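Local coordinates for glucan-binding protein C, GbpC (Streptococcus mutans UA159, PDB 5UQZ) that probably binds glucan at the streptococcal cell surface, is thought to mediate both sucrose-independent and sucrose-dependent adherence, and holds a calcium ion in this beta-supersandwich portion, at residues T179-A184 with T326-T331; T122-K127 with V170-D175; V197-I202 with F312-G317; V134-I139 with I154-N159. One frame throughout, in Å; residues are numbered along the deposited sequence.

Contact 1: residues T179-A184 with T326-T331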
loop_
_atom_site.group_PDB
_atom_site.type_symbol
_atom_site.label_atom_id
_atom_site.label_comp_id
_atom_site.label_asym_id
_atom_site.label_seq_id
_atom_site.Cartn_x
_atom_site.Cartn_y
_atom_site.Cartn_z
ATOM N N THR A 179 -9.312 4.474 1.014
ATOM C CA THR A 179 -8.764 5.821 0.859
ATOM C C THR A 179 -8.718 6.265 -0.600
ATOM O O THR A 179 -9.786 6.453 -1.169
ATOM C CB THR A 179 -7.443 5.989 1.631
ATOM O OG1 THR A 179 -7.467 5.257 2.875
ATOM C CG2 THR A 179 -7.174 7.446 1.929
ATOM N N ILE A 180 -7.540 6.464 -1.206
ATOM C CA ILE A 180 -7.483 7.120 -2.507
ATOM C C ILE A 180 -6.389 6.500 -3.366
ATOM O O ILE A 180 -5.303 6.137 -2.883
ATOM C CB ILE A 180 -7.220 8.592 -2.196
ATOM C CG1 ILE A 180 -7.249 9.513 -3.327
ATOM C CG2 ILE A 180 -5.881 8.859 -1.567
ATOM C CD1 ILE A 180 -6.849 10.961 -2.784
ATOM N N PHE A 181 -6.666 6.463 -4.670
ATOM C CA PHE A 181 -5.669 6.121 -5.682
ATOM C C PHE A 181 -5.470 7.385 -6.501
ATOM O O PHE A 181 -6.442 7.922 -7.035
ATOM C CB PHE A 181 -6.151 4.937 -6.532
ATOM C CG PHE A 181 -5.071 4.213 -7.238
ATOM C CD1 PHE A 181 -5.012 2.841 -7.163
ATOM C CD2 PHE A 181 -4.174 4.880 -8.052
ATOM C CE1 PHE A 181 -4.028 2.123 -7.840
ATOM C CE2 PHE A 181 -3.166 4.146 -8.752
ATOM C CZ PHE A 181 -3.089 2.802 -8.601
ATOM N N ILE A 182 -4.259 7.931 -6.520
ATOM C CA ILE A 182 -3.982 9.229 -7.152
ATOM C C ILE A 182 -2.793 9.111 -8.089
ATOM O O ILE A 182 -1.853 8.335 -7.844
ATOM C CB ILE A 182 -3.812 10.309 -6.060
ATOM C CG1 ILE A 182 -3.644 11.693 -6.645
ATOM C CG2 ILE A 182 -2.658 10.006 -5.104
ATOM C CD1 ILE A 182 -3.778 12.828 -5.632
ATOM N N GLY A 183 -2.831 9.875 -9.184
ATOM C CA GLY A 183 -1.690 9.863 -10.080
ATOM C C GLY A 183 -1.733 11.020 -11.056
ATOM O O GLY A 183 -2.742 11.710 -11.197
ATOM N N ALA A 184 -0.618 11.194 -11.771
ATOM C CA ALA A 184 -0.499 12.245 -12.779
ATOM C C ALA A 184 0.660 11.901 -13.684
ATOM O O ALA A 184 1.534 11.123 -13.329
ATOM C CB ALA A 184 -0.234 13.582 -12.109
ATOM N N THR A 326 2.080 7.318 -9.686
ATOM C CA THR A 326 0.849 6.860 -9.033
ATOM C C THR A 326 1.146 6.375 -7.635
ATOM O O THR A 326 2.252 5.915 -7.347
ATOM C CB THR A 326 0.208 5.705 -9.825
ATOM O OG1 THR A 326 1.121 4.610 -9.914
ATOM C CG2 THR A 326 -0.168 6.141 -11.236
ATOM N N ILE A 327 0.111 6.373 -6.801
ATOM C CA ILE A 327 0.143 5.711 -5.505
ATOM C C ILE A 327 -1.277 5.371 -5.111
ATOM O O ILE A 327 -2.195 6.208 -5.241
ATOM C CB ILE A 327 0.839 6.572 -4.421
ATOM C CG1 ILE A 327 1.012 5.760 -3.121
ATOM C CG2 ILE A 327 0.138 7.880 -4.172
ATOM C CD1 ILE A 327 1.822 6.538 -2.007
ATOM N N TRP A 328 -1.469 4.162 -4.570
ATOM C CA TRP A 328 -2.707 3.807 -3.891
ATOM C C TRP A 328 -2.382 3.956 -2.417
ATOM O O TRP A 328 -1.698 3.103 -1.834
ATOM C CB TRP A 328 -3.142 2.389 -4.201
ATOM C CG TRP A 328 -4.441 2.010 -3.557
ATOM C CD1 TRP A 328 -5.207 2.743 -2.640
ATOM C CD2 TRP A 328 -5.185 0.839 -3.826
ATOM N NE1 TRP A 328 -6.313 2.039 -2.282
ATOM C CE2 TRP A 328 -6.341 0.878 -3.008
ATOM C CE3 TRP A 328 -4.962 -0.268 -4.653
ATOM C CZ2 TRP A 328 -7.293 -0.139 -3.015
ATOM C CZ3 TRP A 328 -5.906 -1.269 -4.662
ATOM C CH2 TRP A 328 -7.061 -1.194 -3.843
ATOM N N PHE A 329 -2.792 5.081 -1.822
ATOM C CA PHE A 329 -2.503 5.305 -0.414
ATOM C C PHE A 329 -3.745 4.957 0.366
ATOM O O PHE A 329 -4.787 5.591 0.181
ATOM C CB PHE A 329 -2.134 6.775 -0.153
ATOM C CG PHE A 329 -1.809 7.013 1.279
ATOM C CD1 PHE A 329 -0.549 6.724 1.765
ATOM C CD2 PHE A 329 -2.787 7.447 2.163
ATOM C CE1 PHE A 329 -0.273 6.867 3.134
ATOM C CE2 PHE A 329 -2.497 7.597 3.507
ATOM C CZ PHE A 329 -1.244 7.312 3.995
ATOM N N ALA A 330 -3.617 4.008 1.274
ATOM C CA ALA A 330 -4.701 3.640 2.151
ATOM C C ALA A 330 -4.201 3.702 3.580
ATOM O O ALA A 330 -3.018 3.437 3.853
ATOM C CB ALA A 330 -5.290 2.266 1.841
ATOM N N THR A 331 -5.077 4.086 4.490
ATOM C CA THR A 331 -4.742 3.919 5.907
ATOM C C THR A 331 -5.992 3.453 6.628
ATOM O O THR A 331 -7.105 3.884 6.339
ATOM C CB THR A 331 -4.148 5.241 6.516
ATOM O OG1 THR A 331 -3.820 4.995 7.901
ATOM C CG2 THR A 331 -5.159 6.369 6.462
HETATM O O HOH W 1 -8.598 6.086 5.382
#
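Thr179 OG1 has two partners in the contact: it accepts the backbone N-H of Thr331 (Thr331 N to Thr179 OG1 3.1 Å, angle at the hydrogen 157°) and donates to a water that in turn donates to Thr331 O. With OG1 anti to its own carbonyl carbon (chi1 -36°), the hydroxyl lies beside Ala330 CA and closes the pairing where the regular strands stop. Strands 180-184 and 326-329 run antiparallel, their axes 4.8 Å apart. Ile180 with Phe329 and Ile182 with Ile327 are the hydrogen-bonded pairs; Ile182 N reaches Ile327 O at 3.0 Å.

One face of this ladder carries Phe181 and Trp328, whose side chains cross at about a right angle. Phe181 CD1 lies 3.5 Å from Trp328 CB, and the Phe181 ring and the five-membered ring of Trp328 meet obliquely, planes 33° apart. Thr326 CB sits at the edge of the Phe181 ring. On the other face Ile182 CG2 touches Ile327 CG2 at 3.6 Å. Hydroxyl and water thus continue the pairing past the last bridge, while the Ile327 side chain, about 4 Å from the bound calcium ion, borders the metal without being among its ligands Ser224, Asn226 and Glu237.

Contact 2: residues T122-K127 with V170-D175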
loop_
_atom_site.group_PDB
_atom_site.type_symbol
_atom_site.label_atom_id
_atom_site.label_comp_id
_atom_site.label_asym_id
_atom_site.label_seq_id
_atom_site.Cartn_x
_atom_site.Cartn_y
_atom_site.Cartn_z
ATOM N N THR A 122 -15.727 7.198 -6.929
ATOM C CA THR A 122 -15.901 8.454 -7.661
ATOM C C THR A 122 -14.568 8.924 -8.214
ATOM O O THR A 122 -13.549 8.813 -7.548
ATOM C CB THR A 122 -16.467 9.478 -6.647
ATOM O OG1 THR A 122 -17.759 9.002 -6.197
ATOM C CG2 THR A 122 -16.664 10.860 -7.234
ATOM N N TRP A 123 -14.544 9.494 -9.399
ATOM C CA TRP A 123 -13.312 9.961 -10.043
ATOM C C TRP A 123 -13.372 11.469 -10.226
ATOM O O TRP A 123 -14.408 11.999 -10.667
ATOM C CB TRP A 123 -13.186 9.314 -11.425
ATOM C CG TRP A 123 -12.775 7.888 -11.457
ATOM C CD1 TRP A 123 -13.599 6.781 -11.312
ATOM C CD2 TRP A 123 -11.466 7.372 -11.720
ATOM N NE1 TRP A 123 -12.863 5.623 -11.468
ATOM C CE2 TRP A 123 -11.556 5.958 -11.724
ATOM C CE3 TRP A 123 -10.233 7.973 -11.953
ATOM C CZ2 TRP A 123 -10.454 5.159 -11.965
ATOM C CZ3 TRP A 123 -9.141 7.187 -12.181
ATOM C CH2 TRP A 123 -9.253 5.792 -12.176
ATOM N N PHE A 124 -12.250 12.134 -9.972
ATOM C CA PHE A 124 -12.190 13.575 -10.147
ATOM C C PHE A 124 -10.740 14.007 -10.240
ATOM O O PHE A 124 -9.828 13.257 -9.885
ATOM C CB PHE A 124 -12.907 14.356 -9.018
ATOM C CG PHE A 124 -12.526 13.937 -7.626
ATOM C CD1 PHE A 124 -11.388 14.431 -7.011
ATOM C CD2 PHE A 124 -13.335 13.047 -6.934
ATOM C CE1 PHE A 124 -11.075 14.036 -5.686
ATOM C CE2 PHE A 124 -13.021 12.659 -5.645
ATOM C CZ PHE A 124 -11.885 13.171 -5.036
ATOM N N LYS A 125 -10.532 15.228 -10.720
ATOM C CA LYS A 125 -9.221 15.850 -10.702
ATOM C C LYS A 125 -9.143 16.758 -9.488
ATOM O O LYS A 125 -10.049 17.547 -9.244
ATOM C CB LYS A 125 -9.092 16.693 -11.980
ATOM C CG LYS A 125 -7.755 17.275 -12.297
ATOM C CD LYS A 125 -7.848 18.460 -13.268
ATOM C CE LYS A 125 -8.503 18.063 -14.539
ATOM N NZ LYS A 125 -8.310 19.124 -15.594
ATOM N N MET A 126 -8.079 16.618 -8.722
ATOM C CA MET A 126 -7.800 17.573 -7.662
ATOM C C MET A 126 -6.915 18.689 -8.185
ATOM O O MET A 126 -6.161 18.515 -9.150
ATOM C CB MET A 126 -7.080 16.889 -6.501
ATOM C CG MET A 126 -7.981 15.973 -5.674
ATOM S SD MET A 126 -7.167 15.194 -4.292
ATOM C CE MET A 126 -7.215 16.495 -3.079
ATOM N N LYS A 127 -7.043 19.864 -7.561
ATOM C CA LYS A 127 -6.306 21.062 -7.930
ATOM C C LYS A 127 -5.434 21.462 -6.744
ATOM O O LYS A 127 -5.908 21.497 -5.589
ATOM C CB LYS A 127 -7.351 22.156 -8.235
ATOM C CG LYS A 127 -6.722 23.504 -8.543
ATOM C CD LYS A 127 -7.777 24.485 -9.056
ATOM C CE LYS A 127 -7.164 25.862 -9.245
ATOM N NZ LYS A 127 -8.167 26.861 -9.687
ATOM N N VAL A 170 -7.817 11.356 -9.443
ATOM C CA VAL A 170 -8.119 10.619 -8.221
ATOM C C VAL A 170 -9.254 9.652 -8.471
ATOM O O VAL A 170 -10.300 10.032 -9.029
ATOM C CB VAL A 170 -8.509 11.566 -7.067
ATOM C CG1 VAL A 170 -8.982 10.780 -5.843
ATOM C CG2 VAL A 170 -7.312 12.430 -6.714
ATOM N N ASN A 171 -9.082 8.413 -8.025
ATOM C CA ASN A 171 -10.165 7.457 -7.830
ATOM C C ASN A 171 -10.376 7.393 -6.318
ATOM O O ASN A 171 -9.481 6.948 -5.577
ATOM C CB ASN A 171 -9.720 6.111 -8.389
ATOM C CG ASN A 171 -10.822 5.078 -8.413
ATOM O OD1 ASN A 171 -12.012 5.353 -8.165
ATOM N ND2 ASN A 171 -10.427 3.871 -8.767
ATOM N N LEU A 172 -11.498 7.949 -5.865
ATOM C CA LEU A 172 -11.838 8.009 -4.462
ATOM C C LEU A 172 -12.784 6.861 -4.152
ATOM O O LEU A 172 -13.926 6.813 -4.640
ATOM C CB LEU A 172 -12.526 9.338 -4.163
ATOM C CG LEU A 172 -12.982 9.537 -2.721
ATOM C CD1 LEU A 172 -11.826 9.800 -1.825
ATOM C CD2 LEU A 172 -13.961 10.754 -2.631
ATOM N N PHE A 173 -12.348 5.929 -3.312
ATOM C CA PHE A 173 -13.190 4.749 -3.028
ATOM C C PHE A 173 -14.325 5.103 -2.095
ATOM O O PHE A 173 -14.166 5.886 -1.145
ATOM C CB PHE A 173 -12.279 3.685 -2.402
ATOM C CG PHE A 173 -11.204 3.229 -3.385
ATOM C CD1 PHE A 173 -11.568 2.519 -4.548
ATOM C CD2 PHE A 173 -9.878 3.636 -3.228
ATOM C CE1 PHE A 173 -10.598 2.150 -5.459
ATOM C CE2 PHE A 173 -8.922 3.270 -4.156
ATOM C CZ PHE A 173 -9.288 2.527 -5.273
ATOM N N HIS A 174 -15.494 4.494 -2.324
ATOM C CA HIS A 174 -16.602 4.783 -1.412
ATOM C C HIS A 174 -16.351 4.181 -0.033
ATOM O O HIS A 174 -16.910 4.675 0.946
ATOM C CB HIS A 174 -17.949 4.373 -1.995
ATOM C CG HIS A 174 -18.151 2.904 -2.108
ATOM N ND1 HIS A 174 -18.735 2.179 -1.095
ATOM C CD2 HIS A 174 -17.834 2.027 -3.082
ATOM C CE1 HIS A 174 -18.775 0.905 -1.457
ATOM N NE2 HIS A 174 -18.265 0.796 -2.669
ATOM N N ASP A 175 -15.515 3.130 0.049
ATOM C CA ASP A 175 -15.099 2.565 1.327
ATOM C C ASP A 175 -13.890 3.357 1.832
ATOM O O ASP A 175 -12.803 3.269 1.237
ATOM C CB ASP A 175 -14.761 1.083 1.137
ATOM C CG ASP A 175 -14.285 0.403 2.432
ATOM O OD1 ASP A 175 -13.908 1.093 3.390
ATOM O OD2 ASP A 175 -14.243 -0.839 2.466
#
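The Trp123 indole and the Asn171 amide lie nearly flat on each other, their planes 12° apart. Asn171 CG stands 3.4 Å above one face of the indole, offset toward the rim, while Asn171 CB lies 3.6 Å from the centroid of the six-membered ring, only 6° off its normal, a CH-pi contact. OD1 lies over the same face near NE1, but the angle is too poor for a hydrogen bond; the amide is stacked on the indole. CG of Asn171 is anti to the backbone N (chi1 -172°), which puts CG over the indole.

On the other side of the sheet, the side chains of Phe124 and Val170 lie side by side and point the same way, Val170 CB making an off-centre CH-pi contact with the ring, 3.8 Å from Phe124 CE1. In the plane of this ring, at its edge, are Thr122 CG2, Met126 CG and Leu172 CD2. Met126 SD then reaches Val170 CG2 at 3.7 Å. Four backbone bonds hold the antiparallel ladder, among them Leu172 N to Thr122 O at 2.8 Å.

The smaller antiparallel sheet runs 122-127, 167-172, 180-184, 325-329, and on the other side of 122-127 Trp123 and Lys125 bond through their backbones to Leu83 and Gln81. The Phe124 face packs on the other sheet, through Ile132 for Phe124 and Met126, and through Ile76, Val134 and Tyr136 for Leu172.

Contact 3: residues V197-I202 with F312-G317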
loop_
_atom_site.group_PDB
_atom_site.type_symbol
_atom_site.label_atom_id
_atom_site.label_comp_id
_atom_site.label_asym_id
_atom_site.label_seq_id
_atom_site.Cartn_x
_atom_site.Cartn_y
_atom_site.Cartn_z
ATOM N N VAL A 197 -0.091 14.931 -0.762
ATOM C CA VAL A 197 -1.490 15.088 -0.318
ATOM C C VAL A 197 -1.486 15.145 1.212
ATOM O O VAL A 197 -1.025 14.205 1.867
ATOM C CB VAL A 197 -2.374 13.911 -0.802
ATOM C CG1 VAL A 197 -3.808 14.047 -0.250
ATOM C CG2 VAL A 197 -2.430 13.854 -2.317
ATOM N N THR A 198 -2.052 16.215 1.765
ATOM C CA THR A 198 -2.288 16.288 3.192
ATOM C C THR A 198 -3.711 15.813 3.477
ATOM O O THR A 198 -4.664 16.193 2.786
ATOM C CB THR A 198 -2.102 17.732 3.692
ATOM O OG1 THR A 198 -0.753 18.134 3.475
ATOM C CG2 THR A 198 -2.430 17.872 5.177
ATOM N N MET A 199 -3.831 14.977 4.502
ATOM C CA MET A 199 -5.114 14.411 4.875
ATOM C C MET A 199 -5.337 14.575 6.364
ATOM O O MET A 199 -4.394 14.608 7.164
ATOM C CB MET A 199 -5.273 12.996 4.446
ATOM C CG MET A 199 -4.288 12.035 4.473
ATOM S SD MET A 199 -4.811 10.541 3.419
ATOM C CE MET A 199 -6.208 9.961 4.366
ATOM N N GLN A 200 -6.629 14.574 6.724
ATOM C CA GLN A 200 -7.005 14.520 8.130
ATOM C C GLN A 200 -8.280 13.712 8.236
ATOM O O GLN A 200 -9.236 13.962 7.483
ATOM C CB GLN A 200 -7.194 15.918 8.730
ATOM C CG GLN A 200 -7.458 15.844 10.202
ATOM C CD GLN A 200 -7.561 17.228 10.877
ATOM O OE1 GLN A 200 -7.716 18.251 10.207
ATOM N NE2 GLN A 200 -7.499 17.238 12.196
ATOM N N ILE A 201 -8.316 12.756 9.170
ATOM C CA ILE A 201 -9.459 11.854 9.370
ATOM C C ILE A 201 -10.120 12.172 10.694
ATOM O O ILE A 201 -9.441 12.299 11.724
ATOM C CB ILE A 201 -8.957 10.400 9.389
ATOM C CG1 ILE A 201 -8.236 10.033 8.084
ATOM C CG2 ILE A 201 -10.155 9.457 9.644
ATOM C CD1 ILE A 201 -7.470 8.692 8.169
ATOM N N ILE A 202 -11.451 12.279 10.678
ATOM C CA ILE A 202 -12.221 12.473 11.900
ATOM C C ILE A 202 -13.265 11.354 11.956
ATOM O O ILE A 202 -13.985 11.112 10.977
ATOM C CB ILE A 202 -12.920 13.850 11.920
ATOM C CG1 ILE A 202 -11.890 14.991 11.897
ATOM C CG2 ILE A 202 -13.784 13.968 13.170
ATOM C CD1 ILE A 202 -12.511 16.336 11.764
ATOM N N PHE A 312 -1.694 14.691 8.366
ATOM C CA PHE A 312 -0.466 14.054 7.933
ATOM C C PHE A 312 -0.421 14.139 6.418
ATOM O O PHE A 312 -1.427 14.400 5.778
ATOM C CB PHE A 312 -0.382 12.599 8.452
ATOM C CG PHE A 312 -1.510 11.741 8.041
ATOM C CD1 PHE A 312 -2.699 11.742 8.795
ATOM C CD2 PHE A 312 -1.433 10.932 6.907
ATOM C CE1 PHE A 312 -3.798 10.953 8.423
ATOM C CE2 PHE A 312 -2.528 10.133 6.557
ATOM C CZ PHE A 312 -3.704 10.159 7.309
ATOM N N THR A 313 0.763 13.917 5.842
ATOM C CA THR A 313 0.936 14.136 4.404
ATOM C C THR A 313 1.672 12.969 3.777
ATOM O O THR A 313 2.744 12.588 4.251
ATOM C CB THR A 313 1.747 15.418 4.181
ATOM O OG1 THR A 313 1.052 16.513 4.783
ATOM C CG2 THR A 313 1.953 15.704 2.691
ATOM N N PHE A 314 1.142 12.411 2.698
ATOM C CA PHE A 314 1.881 11.402 1.955
ATOM C C PHE A 314 2.406 12.003 0.667
ATOM O O PHE A 314 1.803 12.938 0.103
ATOM C CB PHE A 314 1.058 10.144 1.695
ATOM C CG PHE A 314 -0.121 10.291 0.738
ATOM C CD1 PHE A 314 0.097 10.193 -0.647
ATOM C CD2 PHE A 314 -1.403 10.430 1.214
ATOM C CE1 PHE A 314 -0.968 10.278 -1.529
ATOM C CE2 PHE A 314 -2.481 10.509 0.307
ATOM C CZ PHE A 314 -2.268 10.421 -1.063
ATOM N N THR A 315 3.552 11.488 0.218
ATOM C CA THR A 315 4.124 11.948 -1.033
ATOM C C THR A 315 4.646 10.783 -1.850
ATOM O O THR A 315 5.029 9.733 -1.314
ATOM C CB THR A 315 5.261 13.005 -0.873
ATOM O OG1 THR A 315 6.423 12.381 -0.338
ATOM C CG2 THR A 315 4.861 14.135 0.065
ATOM N N VAL A 316 4.703 10.990 -3.155
ATOM C CA VAL A 316 5.312 10.038 -4.071
ATOM C C VAL A 316 5.992 10.823 -5.171
ATOM O O VAL A 316 5.407 11.766 -5.735
ATOM C CB VAL A 316 4.291 9.000 -4.615
ATOM C CG1 VAL A 316 3.084 9.672 -5.283
ATOM C CG2 VAL A 316 4.966 8.019 -5.536
ATOM N N GLY A 317 7.227 10.450 -5.493
ATOM C CA GLY A 317 7.957 11.147 -6.544
ATOM C C GLY A 317 9.204 10.370 -6.896
ATOM O O GLY A 317 9.509 9.340 -6.302
#
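Met199 and Phe312 form the tight part of this contact: Met199 CG presses over one face of the Phe312 ring, 3.3 Å from CE2. CG of Met199 is set between its backbone N and carbonyl carbon (chi1 39°), and the sulfur beyond it serves two rings. It lies oblique to Phe312 and at the edge of Phe314, in that ring's plane, 3.9 Å from Phe314 CE2; both are Met-aromatic contacts. Val197 CB covers a face of Phe314, 3.8 Å from the ring centroid and 25° off the normal. Ile201 CD1 meets the edge of Phe312.

The opposite face is more open and polar. Thr198 and Thr313, both partly exposed, form a non-hydrogen-bonded antiparallel pair whose hydroxyls join directly, Thr198 OG1 to Thr313 OG1 2.8 Å. Asn159 ND2 also bonds to Thr198 OG1, giving that oxygen a second partner. Four backbone bonds flank the threonine pair, including Met199 N to Phe312 O at 2.8 Å.

Strand 194-204 is bordered on its far side by 151-160, and strand 312-319 by 233-240, so the pair lies inside the larger antiparallel sheet. Its apolar face meets the smaller sheet, where Phe314 stacks on Phe329 and Met199 touches the same Phe329.

Contact 4: residues V134-I139 with I154-N159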
loop_
_atom_site.group_PDB
_atom_site.type_symbol
_atom_site.label_atom_id
_atom_site.label_comp_id
_atom_site.label_asym_id
_atom_site.label_seq_id
_atom_site.Cartn_x
_atom_site.Cartn_y
_atom_site.Cartn_z
ATOM N N VAL A 134 -14.579 14.965 2.412
ATOM C CA VAL A 134 -15.388 13.807 2.043
ATOM C C VAL A 134 -15.993 13.220 3.299
ATOM O O VAL A 134 -15.274 12.877 4.250
ATOM C CB VAL A 134 -14.540 12.743 1.331
ATOM C CG1 VAL A 134 -15.405 11.565 0.897
ATOM C CG2 VAL A 134 -13.790 13.349 0.138
ATOM N N THR A 135 -17.323 13.118 3.331
ATOM C CA THR A 135 -18.026 12.510 4.467
ATOM C C THR A 135 -18.534 11.159 4.046
ATOM O O THR A 135 -19.235 11.041 3.036
ATOM C CB THR A 135 -19.182 13.415 4.909
ATOM O OG1 THR A 135 -18.624 14.707 5.311
ATOM C CG2 THR A 135 -19.911 12.835 6.082
ATOM N N TYR A 136 -18.187 10.145 4.845
ATOM C CA TYR A 136 -18.563 8.768 4.563
ATOM C C TYR A 136 -19.546 8.319 5.631
ATOM O O TYR A 136 -19.285 8.458 6.850
ATOM C CB TYR A 136 -17.343 7.853 4.646
ATOM C CG TYR A 136 -16.156 8.214 3.767
ATOM C CD1 TYR A 136 -15.242 9.191 4.150
ATOM C CD2 TYR A 136 -15.932 7.542 2.534
ATOM C CE1 TYR A 136 -14.123 9.481 3.390
ATOM C CE2 TYR A 136 -14.798 7.806 1.794
ATOM C CZ TYR A 136 -13.890 8.766 2.225
ATOM O OH TYR A 136 -12.742 9.019 1.534
ATOM N N ASP A 137 -20.676 7.785 5.216
ATOM C CA ASP A 137 -21.586 7.225 6.198
ATOM C C ASP A 137 -22.111 5.890 5.719
ATOM O O ASP A 137 -21.641 5.361 4.721
ATOM C CB ASP A 137 -22.563 8.208 6.811
ATOM C CG ASP A 137 -23.464 8.769 5.801
ATOM O OD1 ASP A 137 -23.417 8.368 4.663
ATOM O OD2 ASP A 137 -24.304 9.600 6.149
ATOM N N ASN A 138 -23.057 5.313 6.471
ATOM C CA ASN A 138 -23.353 3.873 6.411
ATOM C C ASN A 138 -22.115 3.055 6.802
ATOM O O ASN A 138 -21.580 2.255 6.029
ATOM C CB ASN A 138 -23.949 3.411 5.069
ATOM C CG ASN A 138 -24.807 2.186 5.247
ATOM O OD1 ASN A 138 -24.999 1.702 6.340
ATOM N ND2 ASN A 138 -25.493 1.797 4.204
ATOM N N ILE A 139 -21.671 3.303 8.049
ATOM C CA ILE A 139 -20.485 2.664 8.652
ATOM C C ILE A 139 -21.033 1.599 9.583
ATOM O O ILE A 139 -21.799 1.896 10.524
ATOM C CB ILE A 139 -19.656 3.691 9.428
ATOM C CG1 ILE A 139 -19.323 4.928 8.573
ATOM C CG2 ILE A 139 -18.396 3.023 9.952
ATOM C CD1 ILE A 139 -18.656 4.654 7.261
ATOM N N ILE A 154 -13.005 12.762 5.935
ATOM C CA ILE A 154 -11.607 12.862 5.537
ATOM C C ILE A 154 -11.459 14.082 4.666
ATOM O O ILE A 154 -12.137 14.208 3.630
ATOM C CB ILE A 154 -11.093 11.584 4.829
ATOM C CG1 ILE A 154 -11.409 10.349 5.672
ATOM C CG2 ILE A 154 -9.573 11.746 4.578
ATOM C CD1 ILE A 154 -10.888 9.035 5.080
ATOM N N ASN A 155 -10.550 14.988 5.063
ATOM C CA ASN A 155 -10.177 16.110 4.231
ATOM C C ASN A 155 -8.901 15.766 3.497
ATOM O O ASN A 155 -8.003 15.140 4.063
ATOM C CB ASN A 155 -9.932 17.343 5.125
ATOM C CG ASN A 155 -11.196 17.839 5.763
ATOM O OD1 ASN A 155 -12.305 17.531 5.311
ATOM N ND2 ASN A 155 -11.066 18.537 6.871
ATOM N N TYR A 156 -8.833 16.175 2.226
ATOM C CA TYR A 156 -7.664 15.940 1.386
ATOM C C TYR A 156 -7.287 17.248 0.706
ATOM O O TYR A 156 -8.159 17.964 0.185
ATOM C CB TYR A 156 -7.980 14.933 0.243
ATOM C CG TYR A 156 -8.526 13.608 0.690
ATOM C CD1 TYR A 156 -9.890 13.385 0.849
ATOM C CD2 TYR A 156 -7.677 12.529 0.821
ATOM C CE1 TYR A 156 -10.412 12.119 1.144
ATOM C CE2 TYR A 156 -8.178 11.242 1.132
ATOM C CZ TYR A 156 -9.539 11.040 1.265
ATOM O OH TYR A 156 -9.994 9.788 1.576
ATOM N N THR A 157 -5.981 17.518 0.646
ATOM C CA THR A 157 -5.474 18.702 -0.072
ATOM C C THR A 157 -4.260 18.277 -0.894
ATOM O O THR A 157 -3.278 17.764 -0.338
ATOM C CB THR A 157 -5.035 19.814 0.887
ATOM O OG1 THR A 157 -6.137 20.123 1.741
ATOM C CG2 THR A 157 -4.641 21.068 0.111
ATOM N N LEU A 158 -4.323 18.542 -2.196
ATOM C CA LEU A 158 -3.165 18.286 -3.061
ATOM C C LEU A 158 -2.195 19.462 -2.920
ATOM O O LEU A 158 -2.583 20.609 -3.172
ATOM C CB LEU A 158 -3.656 18.173 -4.502
ATOM C CG LEU A 158 -2.563 17.839 -5.537
ATOM C CD1 LEU A 158 -2.008 16.423 -5.368
ATOM C CD2 LEU A 158 -3.117 18.007 -6.954
ATOM N N ASN A 159 -0.970 19.207 -2.462
ATOM C CA ASN A 159 -0.013 20.292 -2.242
ATOM C C ASN A 159 0.878 20.518 -3.454
ATOM O O ASN A 159 1.430 21.606 -3.626
ATOM C CB ASN A 159 0.905 19.975 -1.052
ATOM C CG ASN A 159 0.102 19.737 0.201
ATOM O OD1 ASN A 159 -0.761 20.572 0.562
ATOM N ND2 ASN A 159 0.332 18.603 0.839
#
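Tyr136 and Tyr156 reach toward each other tip to tip, and Tyr156 OH donates to Tyr136 OH at 2.9 Å. The acceptor oxygen lies in the plane of the Tyr156 ring, at its edge, and the donor oxygen is likewise near the plane of Tyr136. Both CG atoms stand anti to their carbonyl carbons (chi1 -56° in each). Within these segments Val134 and Ile154 form the one bridge; the pairing goes on through Tyr136 with Val152 and Tyr156 with Ile132.

The Val134-Ile154 hydrogen-bonded pair carries two bonds, Val134 N to Ile154 O and Ile154 N to Val134 O, each 2.8 Å. The two strands belong to the larger antiparallel sheet of the beta-supersandwich; their segment axes are 6.2 Å apart at closest approach, with 151° between their directions. Tyrosines and aliphatic side chains pack against each other on the face turned to the smaller sheet, where Leu172 touches Val134 and both tyrosines.

Ile154 crosses Tyr136 obliquely, its CG1 lying 3.7 Å from Tyr136 CE1. Val134 CG2 comes to the edge of the other ring, 3.7 Å from Tyr156 CE1. Each tyrosine also has an aliphatic neighbour from its own strand over one face: Val134 CG1 stands 3.4 Å above the plane of Tyr136, and Ile154 CG2 stands 3.4 Å above that of Tyr156.

Contacts 1 and 2 share the smaller sheet, where Phe181 O lies 2.9 Å from Asn171 N, a probable hydrogen bond between neighbouring strands. Contacts 3 and 4 share the larger one, joined by Thr198 O and Thr157 N at 2.8 Å. The sheets meet face to face: Ile327 CG2 of contact 1 is 3.6 Å from Val316 CG1 of contact 3, and Met126 CE of contact 2 is 3.7 Å from Leu158 N of contact 4. Contacts 2 and 3 do not touch, their centres about 14 Å apart. Contact 1 comes closest to the calcium ion; in contact 3 the side chain of Phe314 is about 9 Å from the metal, and contacts 2 and 4 are remote from it.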